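Long-range contacts in BMC domain protein (Clostridiales bacterium 1_7_47FAA, PDB 4OLO), which probably forms part of the shell of a glycyl-radical propanediol microcompartment and can probably bind an iron-sulfur cluster for electron transport: residues 3-8 against 32-37; 36-41 against 72-77; 46-51 against 88-93. All blocks are in the same frame, centred on the assembly; numbering follows the deposited sequence.

Contact 1. Residues 3-8 against 32-37; sequences YRIIKS and ADAIGL
Strand 3-7, part of the outermost strand of the BMC-domain sheet within this chain, pairs with strand 34-37, antiparallel at 167°. Two hydrogen-bonded pairs, R4 with L37 and I6 with I35, alternate with two non-hydrogen-bonded pairs, I5 with G36 and K7 with A34. The amide of L37 points almost straight down the C=O axis of R4, N to O 2.6 Å, and the N of I6 meets the O of I35 likewise at 2.7 Å. Between the two bonded pairs the CA of I5 sits 3.3 Å from the O of I35, a CA-H...O contact.

The tight part is the face that carries I6, I35 and L37. I6 holds CG1 anti to its carbonyl carbon (chi1 -62°), which carries CD1 obliquely across to the CD1 of L37, 3.8 Å away. Branched and long aliphatic chains suit this face, because T13, I14 and L17 of helix 11-17 touch these residues, and I43 and D50 of a second subunit pack on L37 and I6. R4 starts on the same face, but its guanidinium turns off to a salt bridge with E94 of that subunit.

The other face and the end toward S8 are looser. The CD1 of I5 comes only to 4.3 Å from the CB of A34, and the solvent-exposed K7 extends its chain to a salt bridge with E84. Beyond the last pair, the N of S8 donates to the O of D33 over 2.8 Å, while the carboxylate of D33 accepts from T80. D33 and A34 together face G78 in a classic beta bulge. Strand 34-39 thus lies between strands 2-7 and 73-78, with helix 80-95 against I5 and K7 and helix 11-17 against I6 and I35.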
# COMPACT_ATOMS: atom_id res chain seq x y z
N TYR B 3 18.46 7.05 8.48
CA TYR B 3 19.26 8.24 8.18
C TYR B 3 20.38 7.88 7.25
O TYR B 3 21.11 6.92 7.50
CB TYR B 3 19.90 8.79 9.48
CG TYR B 3 18.92 9.21 10.55
CD1 TYR B 3 18.36 8.27 11.42
CD2 TYR B 3 18.60 10.56 10.75
CE1 TYR B 3 17.48 8.65 12.43
CE2 TYR B 3 17.75 10.95 11.77
CZ TYR B 3 17.17 9.99 12.60
OH TYR B 3 16.36 10.39 13.61
N ARG B 4 20.57 8.68 6.20
CA ARG B 4 21.68 8.48 5.25
C ARG B 4 22.15 9.83 4.79
O ARG B 4 21.39 10.78 4.76
CB ARG B 4 21.27 7.63 4.02
CG ARG B 4 20.76 6.21 4.33
CD ARG B 4 21.86 5.28 4.78
NE ARG B 4 22.66 4.83 3.65
CZ ARG B 4 22.42 3.71 2.99
NH1 ARG B 4 21.43 2.91 3.36
NH2 ARG B 4 23.18 3.37 1.95
N ILE B 5 23.40 9.90 4.37
CA ILE B 5 23.96 11.11 3.79
C ILE B 5 24.63 10.74 2.44
O ILE B 5 25.29 9.70 2.35
CB ILE B 5 24.94 11.84 4.78
CG1 ILE B 5 25.33 13.23 4.24
CG2 ILE B 5 26.19 10.98 5.10
CD1 ILE B 5 26.01 14.14 5.21
N ILE B 6 24.43 11.57 1.41
CA ILE B 6 25.10 11.38 0.12
C ILE B 6 26.04 12.59 -0.04
O ILE B 6 25.57 13.72 -0.11
CB ILE B 6 24.14 11.23 -1.09
CG1 ILE B 6 23.24 10.00 -0.96
CG2 ILE B 6 24.91 11.24 -2.41
CD1 ILE B 6 21.99 10.03 -1.90
N LYS B 7 27.35 12.35 -0.09
CA LYS B 7 28.37 13.38 -0.26
C LYS B 7 28.71 13.53 -1.73
O LYS B 7 28.89 12.53 -2.44
CB LYS B 7 29.61 13.06 0.58
CG LYS B 7 29.33 13.23 2.07
CD LYS B 7 30.42 12.69 2.96
CE LYS B 7 30.02 12.86 4.40
NZ LYS B 7 31.20 12.84 5.31
N SER B 8 28.75 14.78 -2.20
CA SER B 8 29.01 15.18 -3.60
C SER B 8 28.03 14.46 -4.54
O SER B 8 28.46 13.64 -5.36
CB SER B 8 30.47 14.94 -3.99
OG SER B 8 31.34 15.62 -3.09
N ALA B 32 24.07 21.45 -4.24
CA ALA B 32 24.36 20.83 -2.94
C ALA B 32 25.66 20.02 -2.91
O ALA B 32 25.91 19.17 -3.76
CB ALA B 32 23.19 19.97 -2.48
N ASP B 33 26.47 20.32 -1.90
CA ASP B 33 27.73 19.68 -1.54
C ASP B 33 27.37 18.31 -0.91
O ASP B 33 28.07 17.33 -1.13
CB ASP B 33 28.40 20.59 -0.49
CG ASP B 33 29.89 20.44 -0.31
OD1 ASP B 33 30.30 19.50 0.41
OD2 ASP B 33 30.63 21.34 -0.76
N ALA B 34 26.27 18.25 -0.14
CA ALA B 34 25.79 17.04 0.51
C ALA B 34 24.25 16.98 0.53
O ALA B 34 23.59 18.01 0.42
CB ALA B 34 26.34 16.94 1.92
N ILE B 35 23.70 15.76 0.64
CA ILE B 35 22.27 15.49 0.75
C ILE B 35 22.10 14.58 1.94
O ILE B 35 22.66 13.49 1.93
CB ILE B 35 21.60 14.84 -0.52
CG1 ILE B 35 21.81 15.67 -1.79
CG2 ILE B 35 20.10 14.61 -0.28
CD1 ILE B 35 21.26 15.01 -3.04
N GLY B 36 21.35 15.05 2.93
CA GLY B 36 20.96 14.27 4.10
C GLY B 36 19.58 13.68 3.84
O GLY B 36 18.66 14.40 3.42
N LEU B 37 19.42 12.38 4.03
CA LEU B 37 18.13 11.71 3.78
C LEU B 37 17.58 11.08 5.04
O LEU B 37 18.33 10.47 5.79
CB LEU B 37 18.27 10.62 2.68
CG LEU B 37 18.70 11.06 1.27
CD1 LEU B 37 19.06 9.87 0.44
CD2 LEU B 37 17.63 11.93 0.58

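Contact 2. Residues 36-41 against 72-77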
# COMPACT_ATOMS: atom_id res chain seq x y z
N GLY B 36 21.35 15.05 2.93
CA GLY B 36 20.96 14.27 4.10
C GLY B 36 19.58 13.68 3.84
O GLY B 36 18.66 14.40 3.42
N LEU B 37 19.42 12.38 4.03
CA LEU B 37 18.13 11.71 3.78
C LEU B 37 17.58 11.08 5.04
O LEU B 37 18.33 10.47 5.79
CB LEU B 37 18.27 10.62 2.68
CG LEU B 37 18.70 11.06 1.27
CD1 LEU B 37 19.06 9.87 0.44
CD2 LEU B 37 17.63 11.93 0.58
N ILE B 38 16.29 11.28 5.31
CA ILE B 38 15.62 10.74 6.48
C ILE B 38 14.31 10.14 6.04
O ILE B 38 13.52 10.80 5.36
CB ILE B 38 15.47 11.70 7.72
CG1 ILE B 38 16.76 12.47 8.09
CG2 ILE B 38 15.00 10.95 8.96
CD1 ILE B 38 16.68 13.88 7.72
N GLN B 39 14.10 8.86 6.37
CA GLN B 39 12.88 8.14 6.04
C GLN B 39 12.25 7.61 7.32
O GLN B 39 12.95 7.02 8.15
CB GLN B 39 13.15 6.98 5.06
CG GLN B 39 11.89 6.45 4.38
CD GLN B 39 12.17 5.39 3.32
OE1 GLN B 39 12.97 5.56 2.41
NE2 GLN B 39 11.47 4.28 3.40
N GLY B 40 10.95 7.81 7.44
CA GLY B 40 10.19 7.34 8.58
C GLY B 40 8.70 7.49 8.34
O GLY B 40 8.27 7.70 7.21
N ARG B 41 7.92 7.38 9.42
CA ARG B 41 6.49 7.59 9.39
C ARG B 41 6.25 9.08 9.19
O ARG B 41 7.11 9.90 9.58
CB ARG B 41 5.87 7.08 10.69
CG ARG B 41 5.81 5.55 10.75
CD ARG B 41 5.24 4.99 12.04
NE ARG B 41 5.86 5.58 13.24
CZ ARG B 41 6.90 5.08 13.90
NH1 ARG B 41 7.49 3.97 13.48
NH2 ARG B 41 7.36 5.70 14.98
N ILE B 72 7.15 10.58 1.23
CA ILE B 72 7.90 9.32 1.41
C ILE B 72 9.21 9.52 2.20
O ILE B 72 9.56 8.70 3.06
CB ILE B 72 8.16 8.66 0.01
CG1 ILE B 72 6.83 8.30 -0.69
CG2 ILE B 72 9.07 7.42 0.10
CD1 ILE B 72 6.84 8.52 -2.13
N LEU B 73 9.92 10.61 1.91
CA LEU B 73 11.27 10.86 2.38
C LEU B 73 11.49 12.35 2.58
O LEU B 73 10.83 13.18 1.94
CB LEU B 73 12.14 10.34 1.20
CG LEU B 73 13.62 10.17 1.30
CD1 LEU B 73 13.97 9.06 2.27
CD2 LEU B 73 14.16 9.79 -0.05
N LEU B 74 12.43 12.68 3.45
CA LEU B 74 12.84 14.05 3.73
C LEU B 74 14.31 14.20 3.26
O LEU B 74 15.16 13.39 3.64
CB LEU B 74 12.67 14.39 5.23
CG LEU B 74 12.98 15.82 5.64
CD1 LEU B 74 11.86 16.77 5.24
CD2 LEU B 74 13.27 15.92 7.14
N ALA B 75 14.55 15.17 2.37
CA ALA B 75 15.88 15.47 1.83
C ALA B 75 16.32 16.85 2.31
O ALA B 75 15.53 17.80 2.28
CB ALA B 75 15.86 15.40 0.32
N ILE B 76 17.56 16.93 2.81
CA ILE B 76 18.22 18.11 3.38
C ILE B 76 19.45 18.38 2.49
O ILE B 76 20.31 17.52 2.34
CB ILE B 76 18.65 17.77 4.86
CG1 ILE B 76 17.48 17.56 5.83
CG2 ILE B 76 19.67 18.69 5.44
CD1 ILE B 76 16.24 18.34 5.52
N PHE B 77 19.53 19.57 1.92
CA PHE B 77 20.61 19.96 1.01
C PHE B 77 21.46 21.10 1.58
O PHE B 77 20.93 22.05 2.14
CB PHE B 77 20.02 20.45 -0.33
CG PHE B 77 19.15 19.48 -1.07
CD1 PHE B 77 17.80 19.33 -0.75
CD2 PHE B 77 19.66 18.74 -2.14
CE1 PHE B 77 16.99 18.44 -1.45
CE2 PHE B 77 18.84 17.84 -2.85
CZ PHE B 77 17.51 17.70 -2.50
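I72 lies just ahead of the strand, its O against the CG of Q39, 3.5 Å away. L73 follows with CG anti to its backbone N (chi1 -169°), so that CD1 crosses obliquely to the CB of Q39 at 3.6 Å while CD2 meets the CD2 of L37. The extended chain of Q39 carries its amide oxygen on to the backbone N of I43 of a second subunit. I72 and L73 both face I63, a classic beta bulge. L74 opens the regular pairing: its N bonds to the O of I38 and its O accepts from the N of I38, both at 2.9 Å. This joins the two central strands of the antiparallel BMC-domain sheet, ordered 2-7, 34-39, 73-78, 58-63. The CD2 of L74 lies beside the CD1 of I38, 4.0 Å apart, on the face packed by helices 42-53 and 80-95. A75 projects on the face of L37, its CB 3.9 Å from the CD2 of L37. I76 pairs with G36 through two bonds; G36 has no side chain beside it on that face, where V83 of helix 80-95 and A52 of helix 42-53 touch I76.

Contact 3. Residues 46-51 against 88-93; sequences VCAADV and DEIRKK
I90 and V51 carry the packing of two helices that cross obliquely on one face of the antiparallel sheet of the BMC domain. Helix 46-51 and helix 88-93 run at 134° to each other, with axes 9.2 Å apart at closest approach. The nearest pair of backbones is A48 and I90, where a methyl-sized side chain lets the helices come close: the CB of A48 touches the CG2 of I90 at 3.6 Å.

I90 keeps CG1 anti to its carbonyl carbon and CG2 anti to its backbone N, so that its two branches divide the work. CG2 takes the methyl of A48, while CG1 turns to the next turn of the other helix and meets the CB of V51 at 3.8 Å. The CG1 of I90 also lies 3.7 Å from the O of A48. V51 sets its CB toward the second helix; its beta-branch spreads CG1, anti to the backbone N (chi1 178°), and CG2, anti to the carbonyl carbon, toward different partners. The CG1 of V51 lies against the CB of E89 at 3.7 Å, the two side chains crossing at about a right angle.

Further out, long charged chains border the apolar centre. E89 bends at chi2, which leaves its OE1 4.1 Å from the CG1 of V51, and the solvent-exposed K93 passes its aliphatic part alongside V51, a place suited to apolar stems with charged ends. Beneath the pair, L74 of strand 73-78 supports A48 and A49, and Y3 of strand 2-7 touches I90. D50 forms a salt bridge with K54 of its own chain, and its OD1 also accepts from T10 and T13 of a third subunit. At the K93 border, the CG2 of V51 ends 4.2 Å from the CG of K93.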
# COMPACT_ATOMS: atom_id res chain seq x y z
N VAL B 46 7.51 15.03 9.60
CA VAL B 46 7.01 16.41 9.72
C VAL B 46 7.75 17.08 10.89
O VAL B 46 8.18 18.23 10.75
CB VAL B 46 5.45 16.49 9.86
CG1 VAL B 46 4.99 17.92 10.14
CG2 VAL B 46 4.76 15.97 8.61
N CYS B 47 8.00 16.33 11.99
CA CYS B 47 8.75 16.80 13.15
C CYS B 47 10.20 17.10 12.77
O CYS B 47 10.72 18.16 13.14
CB CYS B 47 8.66 15.81 14.29
SG CYS B 47 7.03 15.75 15.06
N ALA B 48 10.83 16.16 12.04
CA ALA B 48 12.20 16.24 11.54
C ALA B 48 12.34 17.46 10.60
O ALA B 48 13.33 18.20 10.71
CB ALA B 48 12.57 14.94 10.80
N ALA B 49 11.35 17.65 9.69
CA ALA B 49 11.31 18.77 8.73
C ALA B 49 11.39 20.08 9.46
O ALA B 49 12.11 20.96 9.01
CB ALA B 49 10.03 18.72 7.89
N ASP B 50 10.71 20.20 10.63
CA ASP B 50 10.74 21.43 11.42
C ASP B 50 12.13 21.74 11.98
O ASP B 50 12.54 22.89 11.95
CB ASP B 50 9.68 21.43 12.53
CG ASP B 50 9.47 22.81 13.11
OD1 ASP B 50 8.96 23.69 12.38
OD2 ASP B 50 9.82 23.02 14.30
N VAL B 51 12.85 20.71 12.47
CA VAL B 51 14.21 20.85 12.99
C VAL B 51 15.14 21.30 11.86
O VAL B 51 15.88 22.28 12.02
CB VAL B 51 14.72 19.56 13.69
CG1 VAL B 51 16.17 19.74 14.19
CG2 VAL B 51 13.79 19.16 14.84
N ASP B 88 22.26 15.44 12.99
CA ASP B 88 22.53 15.21 14.42
C ASP B 88 21.41 15.80 15.29
O ASP B 88 20.98 15.14 16.23
CB ASP B 88 23.87 15.86 14.85
CG ASP B 88 25.16 15.23 14.32
OD1 ASP B 88 25.07 14.22 13.56
OD2 ASP B 88 26.25 15.78 14.60
N GLU B 89 20.96 17.01 14.97
CA GLU B 89 19.89 17.69 15.70
C GLU B 89 18.58 16.94 15.62
O GLU B 89 17.90 16.79 16.64
CB GLU B 89 19.69 19.12 15.18
CG GLU B 89 19.99 20.19 16.21
CD GLU B 89 19.41 19.99 17.61
OE1 GLU B 89 18.17 20.12 17.77
OE2 GLU B 89 20.20 19.71 18.55
N ILE B 90 18.23 16.45 14.40
CA ILE B 90 17.01 15.68 14.13
C ILE B 90 17.02 14.39 14.97
O ILE B 90 16.03 14.10 15.63
CB ILE B 90 16.82 15.40 12.62
CG1 ILE B 90 16.50 16.70 11.85
CG2 ILE B 90 15.73 14.36 12.40
CD1 ILE B 90 16.82 16.66 10.37
N ARG B 91 18.15 13.66 14.94
CA ARG B 91 18.34 12.42 15.65
C ARG B 91 18.25 12.64 17.17
O ARG B 91 17.58 11.87 17.84
CB ARG B 91 19.67 11.77 15.20
CG ARG B 91 20.17 10.62 16.05
CD ARG B 91 19.54 9.28 15.73
NE ARG B 91 20.00 8.26 16.69
CZ ARG B 91 20.30 7.00 16.38
NH1 ARG B 91 20.17 6.56 15.13
NH2 ARG B 91 20.74 6.17 17.32
N LYS B 92 18.88 13.70 17.69
CA LYS B 92 18.87 14.08 19.11
C LYS B 92 17.44 14.38 19.57
O LYS B 92 17.03 13.89 20.63
CB LYS B 92 19.81 15.26 19.36
CG LYS B 92 19.94 15.72 20.81
CD LYS B 92 20.73 17.03 20.90
CE LYS B 92 20.82 17.55 22.31
NZ LYS B 92 21.82 18.65 22.40
N LYS B 93 16.67 15.15 18.79
CA LYS B 93 15.29 15.49 19.12
C LYS B 93 14.38 14.28 19.04
O LYS B 93 13.44 14.17 19.82
CB LYS B 93 14.78 16.64 18.24
CG LYS B 93 15.51 17.97 18.49
CD LYS B 93 14.68 18.96 19.26
CE LYS B 93 15.38 20.29 19.42
NZ LYS B 93 14.57 21.30 20.16

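How the contacts relate
Contacts 1 and 2 share strand 34-39, with G36 and L37 in both; together they join three neighbouring strands of the sheet, their centres about 10 Å apart. Contact 3 joins two helices lying on that sheet, its centre about 10 Å from that of contact 2 and 16 Å from that of contact 1, where Y3 still reaches I90 and R91. Along the chain contact 1 closes before contact 3 opens, whereas the segments of contacts 2 and 3 alternate, since each strand of contact 2 leads into a helix of contact 3. Contacts 1 and 2 touch a second subunit, contacts 2 and 3 a third, so both sheet and helix 42-53 help join the six-chain assembly.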